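Molybdenum-binding-protein (Azotobacter vinelandii, PDB 1H9M) binds molybdate in the cytoplasm, holding the oxyanion at sites formed between its subunits, and probably serves molybdenum homeostasis. Local coordinates at residues S7-F12 with E109-V114; V67-D72 with L122-G127; Y76-R81 with S131-A136. All coordinates share one frame; numbering follows the deposited sequence. Where two conformers were deposited one is given.

How the contacts relate
All three contacts are largely buried, and all reach the sheet that holds strands 68-70, 129-134 and 109-115, yet their chemistry differs. Contact 1, nearest the centre of the chain, joins the two TOBE regions through a polar side chain that bonds to backbone, and its segment 7-12 also binds a molybdate. Contact 2, farther out, is leucine packing between strand 68-70 and the loop after helix 116-121. Contact 3 combines a small apolar core with a molybdate bound by both of its segments. Contacts 2 and 3 share backbone pairing between strands 68-70 and 129-134, while Ile110 of contact 1 packs on Ala132 and Ile134 of contact 3. Each contact touches the third subunit.

Contact 1 (S7-F12 with E109-V114); sequences SARNVF and EITSMV. With MOO (molybdate ion), chain E; MOO (molybdate ion), chain B.
Asn10 reaches across to the backbone of Thr111 and holds it at two points. From CB, the side chain points toward strand 109-115, with CG anti to the carbonyl carbon (chi1 -57°). CG lies against the side chain of Ile110, 3.9 Å from its CG1. At the tip the carboxamide spreads its two atoms over one residue: OD1 accepts from Thr111 N at 2.7 Å, a nearly straight bond (169° at the hydrogen) that lies in the amide plane on a lone pair, and ND2 donates to Thr111 O at 2.9 Å, again on an in-plane lone pair. These two bonds fix the rotation of the amide. OD1 also receives a bond from a water that is hydrogen-bonded to Thr111 OG1, whose protein partner is Thr101 OG1, and ND2 has a second acceptor in Val62 O.

This amide bridge joins the two TOBE regions, members of the OB clan: strand 10-21 belongs to one five-stranded antiparallel sheet, and strand 109-115 is an outermost strand of the other. Beside the amide, Phe12 brings the edge of its ring to Ile110, CZ lying 3.6 Å from CD1. On the other flank Arg9 CB packs against Thr111 CB at 3.9 Å, after which the bent arginine chain turns back. Its NE and NH2 both grip Ser7 O, which lies in the guanidinium plane. The turn so held carries two donors to one molybdate, Ser7 OG to O3 at 2.6 Å and Arg9 N to O2, and Thr115 of the second subunit also bonds to this ion. Val114 approaches a second molybdate with its CA, 3.6 Å from O1.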
loop_
_atom_site.group_PDB
_atom_site.type_symbol
_atom_site.label_atom_id
_atom_site.label_comp_id
_atom_site.label_asym_id
_atom_site.label_seq_id
_atom_site.Cartn_x
_atom_site.Cartn_y
_atom_site.Cartn_z
ATOM N N SER A 7 14.830 0.817 -3.436
ATOM C CA SER A 7 14.748 0.260 -2.086
ATOM C C SER A 7 13.887 -1.007 -2.115
ATOM O O SER A 7 14.238 -1.945 -1.381
ATOM C CB SER A 7 14.208 1.301 -1.097
ATOM O OG SER A 7 12.855 1.613 -1.523
ATOM N N ALA A 8 12.889 -1.040 -3.018
ATOM C CA ALA A 8 12.039 -2.249 -2.984
ATOM C C ALA A 8 12.918 -3.499 -3.009
ATOM O O ALA A 8 13.679 -3.746 -3.951
ATOM C CB ALA A 8 11.079 -2.346 -4.142
ATOM N N ARG A 9 12.554 -4.407 -2.090
ATOM C CA ARG A 9 13.304 -5.643 -2.011
ATOM C C ARG A 9 12.911 -6.636 -3.106
ATOM O O ARG A 9 13.639 -7.627 -3.194
ATOM C CB ARG A 9 13.106 -6.301 -0.639
ATOM C CG ARG A 9 13.484 -5.414 0.549
ATOM C CD ARG A 9 15.000 -5.172 0.580
ATOM N NE ARG A 9 15.365 -4.055 -0.275
ATOM C CZ ARG A 9 16.586 -3.851 -0.763
ATOM N NH1 ARG A 9 17.504 -4.734 -0.386
ATOM N NH2 ARG A 9 16.856 -2.836 -1.546
ATOM N N ASN A 10 11.768 -6.477 -3.751
ATOM C CA ASN A 10 11.342 -7.413 -4.795
ATOM C C ASN A 10 11.320 -6.756 -6.138
ATOM O O ASN A 10 10.509 -5.860 -6.407
ATOM C CB ASN A 10 9.898 -7.843 -4.420
ATOM C CG ASN A 10 9.936 -8.453 -3.007
ATOM O OD1 ASN A 10 10.728 -9.380 -2.754
ATOM N ND2 ASN A 10 9.185 -7.833 -2.113
ATOM N N VAL A 11 12.198 -7.278 -7.050
ATOM C CA VAL A 11 12.213 -6.737 -8.424
ATOM C C VAL A 11 12.215 -7.985 -9.321
ATOM O O VAL A 11 13.233 -8.676 -9.321
ATOM C CB VAL A 11 13.411 -5.823 -8.725
ATOM C CG1 VAL A 11 13.369 -5.391 -10.214
ATOM C CG2 VAL A 11 13.390 -4.542 -7.883
ATOM N N PHE A 12 11.081 -8.316 -9.908
ATOM C CA PHE A 12 10.937 -9.536 -10.685
ATOM C C PHE A 12 10.966 -9.231 -12.183
ATOM O O PHE A 12 10.202 -8.406 -12.669
ATOM C CB PHE A 12 9.653 -10.257 -10.375
ATOM C CG PHE A 12 9.328 -10.494 -8.926
ATOM C CD1 PHE A 12 8.400 -9.716 -8.277
ATOM C CD2 PHE A 12 9.917 -11.547 -8.234
ATOM C CE1 PHE A 12 8.072 -9.954 -6.958
ATOM C CE2 PHE A 12 9.599 -11.781 -6.902
ATOM C CZ PHE A 12 8.670 -10.992 -6.270
ATOM N N GLU A 109 13.342 -15.297 -5.271
ATOM C CA GLU A 109 13.116 -15.044 -3.842
ATOM C C GLU A 109 12.072 -13.921 -3.665
ATOM O O GLU A 109 12.134 -13.028 -4.505
ATOM C CB GLU A 109 14.382 -14.491 -3.193
ATOM C CG GLU A 109 15.543 -15.448 -3.038
ATOM C CD GLU A 109 16.713 -14.808 -2.314
ATOM O OE1 GLU A 109 16.609 -13.658 -1.831
ATOM O OE2 GLU A 109 17.762 -15.477 -2.202
ATOM N N ILE A 110 11.321 -13.902 -2.561
ATOM C CA ILE A 110 10.426 -12.728 -2.378
ATOM C C ILE A 110 10.548 -12.337 -0.917
ATOM O O ILE A 110 10.649 -13.251 -0.103
ATOM C CB ILE A 110 8.953 -12.996 -2.726
ATOM C CG1 ILE A 110 8.047 -11.784 -2.399
ATOM C CG2 ILE A 110 8.420 -14.196 -1.999
ATOM C CD1 ILE A 110 6.819 -11.610 -3.260
ATOM N N THR A 111 10.682 -11.042 -0.596
ATOM C CA THR A 111 10.858 -10.666 0.790
ATOM C C THR A 111 9.588 -9.917 1.241
ATOM O O THR A 111 9.072 -9.047 0.526
ATOM C CB THR A 111 12.071 -9.742 0.864
ATOM O OG1 THR A 111 13.227 -10.510 0.387
ATOM C CG2 THR A 111 12.357 -9.238 2.265
ATOM N N SER A 112 9.225 -10.189 2.472
ATOM C CA SER A 112 8.034 -9.547 3.064
ATOM C C SER A 112 8.425 -8.955 4.391
ATOM O O SER A 112 9.356 -9.457 5.081
ATOM C CB SER A 112 6.942 -10.623 3.275
ATOM O OG SER A 112 5.978 -10.151 4.176
ATOM N N MET A 113 7.857 -7.824 4.802
ATOM C CA MET A 113 8.050 -7.241 6.127
ATOM C C MET A 113 6.760 -7.499 6.917
ATOM O O MET A 113 5.763 -7.000 6.420
ATOM C CB MET A 113 8.416 -5.769 6.079
ATOM C CG MET A 113 8.727 -5.099 7.431
ATOM S SD MET A 113 10.280 -5.672 8.101
ATOM C CE MET A 113 11.492 -4.936 7.033
ATOM N N VAL A 114 6.778 -8.278 7.977
ATOM C CA VAL A 114 5.562 -8.493 8.766
ATOM C C VAL A 114 5.860 -8.225 10.264
ATOM O O VAL A 114 7.024 -7.951 10.635
ATOM C CB VAL A 114 5.062 -9.943 8.621
ATOM C CG1 VAL A 114 4.703 -10.382 7.209
ATOM C CG2 VAL A 114 6.168 -10.881 9.115
HETATM MO MO MOO E . 11.757 -1.624 0.967
HETATM O O1 MOO E . 10.699 -1.274 2.365
HETATM O O2 MOO E . 11.234 -3.134 0.131
HETATM O O3 MOO E . 11.647 -0.172 -0.056
HETATM O O4 MOO E . 13.402 -1.795 1.694
HETATM MO MO MOO B . 1.331 -7.696 8.988
HETATM O O1 MOO B . 2.545 -6.451 8.579
HETATM O O2 MOO B . -0.259 -6.937 9.373
HETATM O O3 MOO B . 1.281 -8.763 7.565
HETATM O O4 MOO B . 2.034 -8.541 10.422
HETATM O O HOH W 1 13.471 -10.714 -2.218
#

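Contact 2 (V67-D72 with L122-G127)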
loop_
_atom_site.group_PDB
_atom_site.type_symbol
_atom_site.label_atom_id
_atom_site.label_comp_id
_atom_site.label_asym_id
_atom_site.label_seq_id
_atom_site.Cartn_x
_atom_site.Cartn_y
_atom_site.Cartn_z
ATOM N N VAL A 67 3.826 -7.021 1.014
ATOM C CA VAL A 67 3.610 -8.489 0.811
ATOM C C VAL A 67 3.057 -9.144 2.047
ATOM O O VAL A 67 3.695 -8.978 3.123
ATOM C CB VAL A 67 5.005 -9.111 0.441
ATOM C CG1 VAL A 67 4.822 -10.610 0.228
ATOM C CG2 VAL A 67 5.610 -8.423 -0.798
ATOM N N LEU A 68 1.899 -9.789 1.899
ATOM C CA LEU A 68 1.405 -10.507 3.086
ATOM C C LEU A 68 1.990 -11.960 3.006
ATOM O O LEU A 68 2.360 -12.374 1.928
ATOM C CB LEU A 68 -0.083 -10.663 2.968
ATOM C CG LEU A 68 -0.874 -9.352 3.134
ATOM C CD1 LEU A 68 -0.718 -8.436 1.934
ATOM C CD2 LEU A 68 -2.351 -9.770 3.213
ATOM N N LEU A 69 2.033 -12.597 4.171
ATOM C CA LEU A 69 2.421 -14.021 4.164
ATOM C C LEU A 69 1.264 -14.897 4.631
ATOM O O LEU A 69 0.561 -14.495 5.553
ATOM C CB LEU A 69 3.635 -14.318 5.050
ATOM C CG LEU A 69 4.933 -13.654 4.514
ATOM C CD1 LEU A 69 6.019 -13.857 5.618
ATOM C CD2 LEU A 69 5.419 -14.249 3.228
ATOM N N MET A 70 1.059 -16.045 3.982
ATOM C CA MET A 70 -0.061 -16.865 4.466
ATOM C C MET A 70 0.428 -18.327 4.615
ATOM O O MET A 70 1.171 -18.718 3.733
ATOM C CB MET A 70 -1.263 -16.707 3.542
ATOM C CG MET A 70 -2.446 -17.655 3.790
ATOM S SD MET A 70 -3.770 -17.224 2.612
ATOM C CE MET A 70 -3.064 -17.658 1.105
ATOM N N THR A 71 0.067 -18.933 5.755
ATOM C CA THR A 71 0.499 -20.359 5.798
ATOM C C THR A 71 -0.678 -21.307 5.660
ATOM O O THR A 71 -0.458 -22.509 5.532
ATOM C CB THR A 71 1.277 -20.708 7.076
ATOM O OG1 THR A 71 0.498 -20.334 8.203
ATOM C CG2 THR A 71 2.612 -19.978 7.087
ATOM N N ASP A 72 -1.881 -20.798 5.857
ATOM C CA ASP A 72 -3.077 -21.653 5.736
ATOM C C ASP A 72 -4.243 -20.756 5.350
ATOM O O ASP A 72 -4.658 -19.922 6.153
ATOM C CB ASP A 72 -3.356 -22.344 7.067
ATOM C CG ASP A 72 -4.597 -23.216 7.083
ATOM O OD1 ASP A 72 -5.067 -23.602 5.989
ATOM O OD2 ASP A 72 -5.075 -23.499 8.209
ATOM N N LEU A 122 2.234 -17.610 12.735
ATOM C CA LEU A 122 2.197 -18.476 11.571
ATOM C C LEU A 122 3.221 -19.620 11.731
ATOM O O LEU A 122 3.338 -20.372 10.775
ATOM C CB LEU A 122 2.425 -17.729 10.256
ATOM C CG LEU A 122 1.454 -16.597 9.873
ATOM C CD1 LEU A 122 1.755 -16.125 8.446
ATOM C CD2 LEU A 122 0.003 -17.013 9.982
ATOM N N GLY A 123 4.116 -19.570 12.708
ATOM C CA GLY A 123 5.183 -20.556 12.812
ATOM C C GLY A 123 6.214 -20.463 11.708
ATOM O O GLY A 123 6.858 -21.455 11.305
ATOM N N LEU A 124 6.498 -19.246 11.206
ATOM C CA LEU A 124 7.513 -19.094 10.177
ATOM C C LEU A 124 8.875 -19.340 10.807
ATOM O O LEU A 124 9.212 -18.891 11.898
ATOM C CB LEU A 124 7.489 -17.703 9.507
ATOM C CG LEU A 124 6.113 -17.316 8.956
ATOM C CD1 LEU A 124 6.017 -15.824 8.646
ATOM C CD2 LEU A 124 5.852 -18.143 7.699
ATOM N N LYS A 125 9.701 -20.070 10.087
ATOM C CA LYS A 125 11.079 -20.392 10.404
ATOM C C LYS A 125 11.655 -20.987 9.114
ATOM O O LYS A 125 10.839 -21.394 8.292
ATOM C CB LYS A 125 11.145 -21.448 11.508
ATOM C CG LYS A 125 10.791 -22.838 11.017
ATOM N N PRO A 126 12.960 -20.942 8.932
ATOM C CA PRO A 126 13.609 -21.389 7.724
ATOM C C PRO A 126 13.145 -22.813 7.427
ATOM O O PRO A 126 12.982 -23.609 8.359
ATOM C CB PRO A 126 15.101 -21.235 8.028
ATOM C CG PRO A 126 15.122 -20.108 9.043
ATOM C CD PRO A 126 13.927 -20.360 9.913
ATOM N N GLY A 127 12.734 -23.074 6.188
ATOM C CA GLY A 127 12.222 -24.399 5.844
ATOM C C GLY A 127 10.717 -24.501 5.704
ATOM O O GLY A 127 10.217 -25.345 4.946
#
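Leu122 and Leu124 pack on Leu69 and Thr71, partly methyl on methyl and partly methyl on oxygen. Leu122 aims toward the strand with CG anti to its carbonyl carbon (chi1 -59°), and its two methyls part company: CD1 comes to within 3.5 Å of Leu69 O, resting on the backbone, while CD2 reaches the side chain of Thr71 at OG1. The CB of Leu122 also meets Thr71, lying nearly equally close to OG1 and CG2.

Thr71 has OG1 between its backbone N and carbonyl carbon (chi1 54°), which leaves CG2 anti to the carbonyl carbon. That methyl touches both leucines, 3.8 Å from Leu122 O and the same distance from Leu124 CD2. Leu124 is likewise forked, and its other methyl, CD1, meets Leu69 CD1 at 3.6 Å, the closest approach between the apolar side chains here. All three leucines share one conformation, with CG anti to the carbonyl carbon and an extended chi2 (172° in Leu69); Leu69 and Leu124 cross at an oblique angle.

The contact is van der Waals packing throughout, on a loop shaped by a Schellman motif. Gly123, with positive phi, is the first residue past helix 116-121 to leave helical angles, and it turns the chain between Leu122 and Leu124, both of which direct their CB toward segment 67-72. On the other side the chain turns a corner at Thr71.

Around this cluster, Leu69 packs on Val100 and Leu102 of strand 97-104 and on Val114 of strand 109-115, while Leu124 touches Val88 and Ile91 of strand 82-93. Strand 68-70 pairs with strand 129-134 at one edge, and Met70 and Asp72 continue the sheet into the third subunit, whose Ile6 packs on Leu122.

Contact 3 (Y76-R81 with S131-A136); sequences YRLSAR and SAVIKA. With MOO (molybdate ion), chain F.
Ala80, Val133 and Arg81 bury the most surface in this contact. The methyl of Ala80 points toward strand 129-134 and presses on Val133 CG1, its CB only 3.4 Å away, tighter than usual for two carbons. Val133 sets CG1 anti to its backbone N (chi1 174°), and the same methyl is approached by Leu78 CD1.

Arg81 touches Ala136 with CG, 4.2 Å from Ala136 CB, before its bent chain leads off to a salt bridge with Glu27. The base of the side chain also rests on the molybdate, Arg81 CG lying 3.3 Å from its O1. Arg81 N and Ala136 N, one from each segment, donate to this same oxygen; the bond from Ala136 N to O1 is 2.8 Å long and nearly straight at 172°. A second oxygen is shared likewise. Ser79 OG donates to molybdate O2 at 2.6 Å. In the conformer given, Lys135 NZ donates to molybdate O2 at 2.9 Å, and its ammonium would also help to balance the anion's charge.

Thr43 and Ser46 of the third subunit complete the bonding of this ion, so the site spans a subunit interface. Within the chain, strand 129-134 runs between strands 68-70 and 82-93, Val133 packing on Leu68 and Met70, while Arg77 and Leu78 pair antiparallel with a strand of the third subunit.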
loop_
_atom_site.group_PDB
_atom_site.type_symbol
_atom_site.label_atom_id
_atom_site.label_comp_id
_atom_site.label_asym_id
_atom_site.label_seq_id
_atom_site.Cartn_x
_atom_site.Cartn_y
_atom_site.Cartn_z
ATOM N N TYR A 76 -10.414 -20.187 2.430
ATOM C CA TYR A 76 -10.820 -18.896 1.848
ATOM C C TYR A 76 -10.176 -18.643 0.496
ATOM O O TYR A 76 -9.030 -19.035 0.250
ATOM C CB TYR A 76 -10.434 -17.767 2.824
ATOM C CG TYR A 76 -11.447 -17.490 3.904
ATOM C CD1 TYR A 76 -12.321 -16.420 3.812
ATOM C CD2 TYR A 76 -11.539 -18.316 5.025
ATOM C CE1 TYR A 76 -13.274 -16.162 4.778
ATOM C CE2 TYR A 76 -12.488 -18.061 6.002
ATOM C CZ TYR A 76 -13.345 -16.989 5.877
ATOM O OH TYR A 76 -14.271 -16.752 6.863
ATOM N N ARG A 77 -10.851 -17.947 -0.416
ATOM C CA ARG A 77 -10.374 -17.518 -1.706
ATOM C C ARG A 77 -10.227 -15.972 -1.555
ATOM O O ARG A 77 -11.133 -15.436 -0.959
ATOM C CB ARG A 77 -11.328 -17.843 -2.874
ATOM C CG ARG A 77 -11.635 -19.342 -2.861
ATOM C CD ARG A 77 -12.547 -19.757 -4.007
ATOM N NE ARG A 77 -13.878 -19.160 -3.928
ATOM C CZ ARG A 77 -14.621 -18.914 -5.005
ATOM N NH1 ARG A 77 -14.179 -19.218 -6.219
ATOM N NH2 ARG A 77 -15.822 -18.367 -4.879
ATOM N N LEU A 78 -9.029 -15.474 -1.840
ATOM C CA LEU A 78 -8.811 -14.021 -1.646
ATOM C C LEU A 78 -8.931 -13.285 -2.945
ATOM O O LEU A 78 -8.638 -13.801 -4.020
ATOM C CB LEU A 78 -7.350 -13.829 -1.111
ATOM C CG LEU A 78 -7.108 -14.523 0.240
ATOM C CD1 LEU A 78 -5.677 -14.261 0.702
ATOM C CD2 LEU A 78 -8.110 -14.060 1.257
ATOM N N SER A 79 -9.166 -11.952 -2.907
ATOM C CA SER A 79 -9.180 -11.111 -4.107
ATOM C C SER A 79 -7.767 -10.730 -4.596
ATOM O O SER A 79 -7.460 -10.309 -5.736
ATOM C CB SER A 79 -9.812 -9.728 -3.886
ATOM O OG SER A 79 -9.162 -8.984 -2.802
ATOM N N ALA A 80 -6.817 -10.879 -3.638
ATOM C CA ALA A 80 -5.435 -10.547 -4.031
ATOM C C ALA A 80 -4.994 -11.491 -5.144
ATOM O O ALA A 80 -5.000 -12.724 -5.029
ATOM C CB ALA A 80 -4.520 -10.748 -2.796
ATOM N N ARG A 81 -4.671 -10.900 -6.273
ATOM C CA ARG A 81 -4.440 -11.700 -7.493
ATOM C C ARG A 81 -3.134 -12.502 -7.495
ATOM O O ARG A 81 -2.956 -13.359 -8.390
ATOM C CB ARG A 81 -4.419 -10.778 -8.686
ATOM C CG ARG A 81 -5.761 -10.055 -9.011
ATOM C CD ARG A 81 -6.711 -11.151 -9.554
ATOM N NE ARG A 81 -6.326 -11.549 -10.906
ATOM C CZ ARG A 81 -6.601 -10.755 -11.948
ATOM N NH1 ARG A 81 -7.267 -9.594 -11.870
ATOM N NH2 ARG A 81 -6.153 -11.108 -13.157
ATOM N N SER A 131 2.998 -18.804 1.630
ATOM C CA SER A 131 2.734 -18.126 0.353
ATOM C C SER A 131 2.818 -16.571 0.551
ATOM O O SER A 131 2.407 -16.148 1.627
ATOM C CB SER A 131 1.305 -18.381 -0.106
ATOM O OG SER A 131 1.100 -19.790 -0.337
ATOM N N ALA A 132 3.349 -15.967 -0.505
ATOM C CA ALA A 132 3.417 -14.474 -0.457
ATOM C C ALA A 132 2.138 -14.046 -1.175
ATOM O O ALA A 132 1.838 -14.568 -2.234
ATOM C CB ALA A 132 4.630 -14.000 -1.211
ATOM N N VAL A 133 1.436 -13.077 -0.582
ATOM C CA VAL A 133 0.168 -12.587 -1.164
ATOM C C VAL A 133 0.314 -11.104 -1.468
ATOM O O VAL A 133 0.683 -10.364 -0.563
ATOM C CB VAL A 133 -0.984 -12.816 -0.162
ATOM C CG1 VAL A 133 -2.267 -12.200 -0.681
ATOM C CG2 VAL A 133 -1.188 -14.309 0.097
ATOM N N ILE A 134 0.070 -10.731 -2.742
ATOM C CA ILE A 134 0.256 -9.298 -3.108
ATOM C C ILE A 134 -0.938 -8.845 -3.943
ATOM O O ILE A 134 -1.401 -9.473 -4.882
ATOM C CB ILE A 134 1.499 -9.152 -3.993
ATOM C CG1 ILE A 134 2.724 -9.819 -3.360
ATOM C CG2 ILE A 134 1.823 -7.676 -4.281
ATOM C CD1 ILE A 134 3.904 -9.975 -4.286
ATOM N N LYS A 135 -1.612 -7.788 -3.410
ATOM C CA LYS A 135 -2.736 -7.203 -4.142
ATOM C C LYS A 135 -2.204 -6.597 -5.420
ATOM O O LYS A 135 -1.155 -5.950 -5.522
ATOM C CB LYS A 135 -3.258 -6.064 -3.199
ATOM C CG LYS A 135 -4.717 -5.719 -3.595
ATOM C CD LYS A 135 -5.339 -4.757 -2.578
ATOM C CE LYS A 135 -6.518 -4.067 -3.257
ATOM N NZ LYS A 135 -7.778 -4.850 -3.244
ATOM N N ALA A 136 -3.034 -6.715 -6.503
ATOM C CA ALA A 136 -2.649 -6.228 -7.818
ATOM C C ALA A 136 -2.323 -4.740 -7.862
ATOM O O ALA A 136 -1.437 -4.282 -8.612
ATOM C CB ALA A 136 -3.673 -6.464 -8.953
HETATM MO MO MOO F . -7.035 -7.442 -6.017
HETATM O O1 MOO F . -5.450 -8.096 -6.325
HETATM O O2 MOO F . -7.591 -7.533 -4.324
HETATM O O3 MOO F . -6.951 -5.662 -6.290
HETATM O O4 MOO F . -8.289 -7.959 -7.186
#